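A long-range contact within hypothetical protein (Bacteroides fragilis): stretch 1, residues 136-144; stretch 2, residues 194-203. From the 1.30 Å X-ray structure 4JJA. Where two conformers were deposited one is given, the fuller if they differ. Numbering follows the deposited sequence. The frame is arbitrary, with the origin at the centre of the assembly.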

# COMPACT_ATOMS: atom_id res chain seq x y z
N LYS A 136 -1.48 -17.87 15.82
CA LYS A 136 -1.80 -16.50 16.19
C LYS A 136 -0.99 -15.54 15.33
O LYS A 136 0.12 -15.80 14.94
CB LYS A 136 -1.43 -16.25 17.63
CG LYS A 136 -2.17 -17.06 18.67
CD LYS A 136 -1.71 -16.60 20.07
CE LYS A 136 -0.33 -17.13 20.47
N ILE A 137 -1.61 -14.40 15.01
CA ILE A 137 -0.91 -13.27 14.40
C ILE A 137 -0.84 -12.11 15.39
O ILE A 137 -1.81 -11.75 16.06
CB ILE A 137 -1.59 -12.86 13.07
CG1 ILE A 137 -1.32 -13.93 12.01
CG2 ILE A 137 -1.11 -11.46 12.63
CD1 ILE A 137 -1.99 -13.68 10.64
N LEU A 138 0.34 -11.54 15.47
CA LEU A 138 0.61 -10.33 16.24
C LEU A 138 0.99 -9.24 15.23
O LEU A 138 1.98 -9.36 14.54
CB LEU A 138 1.77 -10.59 17.21
CG LEU A 138 2.22 -9.38 18.03
CD1 LEU A 138 1.16 -8.95 19.03
CD2 LEU A 138 3.53 -9.68 18.76
N ILE A 139 0.21 -8.16 15.17
CA ILE A 139 0.51 -7.05 14.28
C ILE A 139 1.10 -5.91 15.12
O ILE A 139 0.47 -5.41 16.07
CB ILE A 139 -0.74 -6.56 13.53
CG1 ILE A 139 -1.35 -7.74 12.73
CG2 ILE A 139 -0.37 -5.31 12.65
CD1 ILE A 139 -2.64 -7.40 12.04
N LEU A 140 2.33 -5.52 14.78
CA LEU A 140 3.01 -4.37 15.41
C LEU A 140 2.66 -3.20 14.52
O LEU A 140 3.22 -3.07 13.41
CB LEU A 140 4.51 -4.66 15.52
CG LEU A 140 4.86 -5.90 16.32
CD1 LEU A 140 6.38 -6.07 16.29
CD2 LEU A 140 4.28 -5.88 17.75
N ASP A 141 1.67 -2.41 14.91
CA ASP A 141 1.08 -1.51 13.92
C ASP A 141 2.03 -0.37 13.58
O ASP A 141 2.84 0.07 14.43
CB ASP A 141 -0.26 -0.97 14.41
CG ASP A 141 -1.33 -0.86 13.34
OD1 ASP A 141 -1.21 -1.46 12.26
OD2 ASP A 141 -2.36 -0.19 13.68
N ARG A 142 1.92 0.11 12.35
CA ARG A 142 2.60 1.31 11.88
C ARG A 142 1.55 2.22 11.27
O ARG A 142 0.52 1.77 10.81
CB ARG A 142 3.70 1.01 10.88
CG ARG A 142 4.87 0.24 11.50
CD ARG A 142 6.00 -0.00 10.51
NE ARG A 142 7.03 -0.81 11.17
CZ ARG A 142 8.23 -0.41 11.54
NH1 ARG A 142 8.66 0.82 11.24
NH2 ARG A 142 9.03 -1.25 12.18
N PRO A 143 1.84 3.52 11.25
CA PRO A 143 0.89 4.45 10.65
C PRO A 143 0.61 4.21 9.19
O PRO A 143 1.44 3.66 8.48
CB PRO A 143 1.57 5.83 10.83
CG PRO A 143 2.40 5.66 12.04
CD PRO A 143 2.94 4.25 11.89
N ASN A 144 -0.58 4.64 8.77
CA ASN A 144 -0.90 4.76 7.36
C ASN A 144 -0.60 6.21 6.98
O ASN A 144 -1.27 7.10 7.50
CB ASN A 144 -2.37 4.40 7.14
CG ASN A 144 -2.80 4.51 5.70
OD1 ASN A 144 -2.08 5.07 4.86
ND2 ASN A 144 -4.03 4.04 5.43
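Stretch 2 (194-203) ICDVTVIPCK

Stretch 2 runs alongside stretch 1 as a neighbouring parallel β-strand. Residues 197-200 are extended, phi between about -95° and -127° and psi between 103° and 131°, and they pair with strand 136-140 at a closest axial approach of 4.7 Å and a signed crossing angle of -17°. The register is an offset of sixty: Ile-137 faces Val-197, Leu-138 faces Thr-198, Ile-139 faces Val-199 and Leu-140 faces Ile-200, with CA-CA distances from 4.7 to 5.1 Å.

The hydrogen bonds follow the parallel rule, in which one residue bonds to the two neighbours of its partner. Ile-137 N donates to Asp-196 O at 2.9 Å, and Thr-198 N donates to Ile-137 O at 2.9 Å, so that Ile-137 straddles Val-197. Ile-139 repeats the pattern around Val-199: Ile-139 N donates to Thr-198 O at 2.8 Å, and Ile-200 N donates to Ile-139 O at 2.8 Å. A fifth bond, Asp-141 N to Ile-200 O at 3.0 Å, carries the ladder one residue beyond the strand of stretch 1. All five are nearly straight, with angles at hydrogen of 163° to 176°. Between them lie CA-H...O contacts, such as Leu-138 CA to Thr-198 O at 3.3 Å and Val-199 CA to Ile-139 O at 3.4 Å.

At the start of the ladder a water ties backbone to polar side chains. Water 1 donates to Ile-137 O at 2.9 Å and to Asp-196 OD1 at 3.1 Å, and accepts from Thr-198 OG1 at 2.9 Å. Ile-137 O is thus a double acceptor, and the hydroxyl of Thr-198 has its acceptor in the water.

The side chains alternate between the faces. On one, Ile-137, Ile-139, Val-197 and Val-199 lie together; Ile-139 CD1 meets Val-197 CG1 at 3.8 Å, a diagonal contact, and Ile-137 CD1 reaches back to Cys-195 SG at 3.5 Å. On the other, Ile-200 CG1 packs 3.7 Å from Leu-140 CD2 and 3.8 Å from Leu-138 CD1, the ends of both leucines leaning nearer than their CA-to-CB bonds suggest.

Past the strands the pairing gives way to side-chain packing. Cys-202 SG lies 3.4 Å from Asp-141 O and 3.7 Å from Pro-143 CD. Asp-141 directs its CB toward stretch 2, with Asp-141 CB 4.0 Å from Val-199 CG1, while its carboxylate oxygens are satisfied elsewhere in the structure. Its part in this contact is therefore backbone donor and packing surface.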

# COMPACT_ATOMS: atom_id res chain seq x y z
N ILE A 194 -11.98 -16.98 10.73
CA ILE A 194 -11.33 -15.86 11.43
C ILE A 194 -9.99 -16.29 12.01
O ILE A 194 -9.82 -17.42 12.49
CB ILE A 194 -12.21 -15.22 12.49
CG1 ILE A 194 -12.61 -16.19 13.60
CG2 ILE A 194 -13.43 -14.56 11.80
CD1 ILE A 194 -13.46 -15.50 14.64
N CYS A 195 -9.03 -15.38 11.91
CA CYS A 195 -7.70 -15.58 12.43
C CYS A 195 -7.56 -14.93 13.80
O CYS A 195 -8.04 -13.80 14.01
CB CYS A 195 -6.69 -15.01 11.40
SG CYS A 195 -4.97 -15.19 11.82
N ASP A 196 -6.90 -15.58 14.75
CA ASP A 196 -6.57 -14.99 16.03
C ASP A 196 -5.54 -13.87 15.79
O ASP A 196 -4.42 -14.15 15.42
CB ASP A 196 -5.98 -16.08 16.95
CG ASP A 196 -5.80 -15.65 18.37
OD1 ASP A 196 -5.65 -14.46 18.62
OD2 ASP A 196 -5.71 -16.55 19.27
N VAL A 197 -5.95 -12.63 16.02
CA VAL A 197 -5.14 -11.43 15.78
C VAL A 197 -5.08 -10.56 17.02
O VAL A 197 -6.10 -10.24 17.61
CB VAL A 197 -5.74 -10.57 14.61
CG1 VAL A 197 -4.95 -9.25 14.50
CG2 VAL A 197 -5.67 -11.31 13.30
N THR A 198 -3.87 -10.18 17.39
CA THR A 198 -3.63 -9.16 18.40
C THR A 198 -2.87 -8.04 17.74
O THR A 198 -1.92 -8.30 17.00
CB THR A 198 -2.79 -9.73 19.53
OG1 THR A 198 -3.46 -10.84 20.11
CG2 THR A 198 -2.39 -8.65 20.58
N VAL A 199 -3.34 -6.81 17.93
CA VAL A 199 -2.66 -5.62 17.42
C VAL A 199 -2.04 -4.86 18.60
O VAL A 199 -2.72 -4.61 19.59
CB VAL A 199 -3.59 -4.70 16.61
CG1 VAL A 199 -2.78 -3.55 16.03
CG2 VAL A 199 -4.37 -5.49 15.56
N ILE A 200 -0.76 -4.50 18.47
CA ILE A 200 -0.12 -3.53 19.35
C ILE A 200 -0.24 -2.18 18.63
O ILE A 200 0.44 -1.93 17.64
CB ILE A 200 1.37 -3.83 19.61
CG1 ILE A 200 1.54 -5.28 20.09
CG2 ILE A 200 1.96 -2.80 20.58
CD1 ILE A 200 0.77 -5.65 21.39
N PRO A 201 -1.16 -1.31 19.07
CA PRO A 201 -1.39 -0.06 18.35
C PRO A 201 -0.28 0.94 18.54
O PRO A 201 0.43 0.92 19.55
CB PRO A 201 -2.71 0.47 18.98
CG PRO A 201 -3.37 -0.69 19.59
CD PRO A 201 -2.25 -1.58 20.03
N CYS A 202 -0.14 1.83 17.58
CA CYS A 202 0.73 2.96 17.77
C CYS A 202 0.22 3.85 18.90
O CYS A 202 -0.99 3.93 19.13
CB CYS A 202 0.74 3.84 16.53
SG CYS A 202 1.28 3.04 15.01
N LYS A 203 1.15 4.55 19.53
CA LYS A 203 0.80 5.63 20.47
C LYS A 203 1.04 6.96 19.81
O LYS A 203 1.84 7.06 18.88
CB LYS A 203 1.60 5.55 21.75
CG LYS A 203 1.34 4.26 22.52
CD LYS A 203 2.16 4.20 23.82
CE LYS A 203 1.68 3.12 24.75
NZ LYS A 203 0.20 2.93 24.80
O HOH W 1 -2.88 -13.10 18.42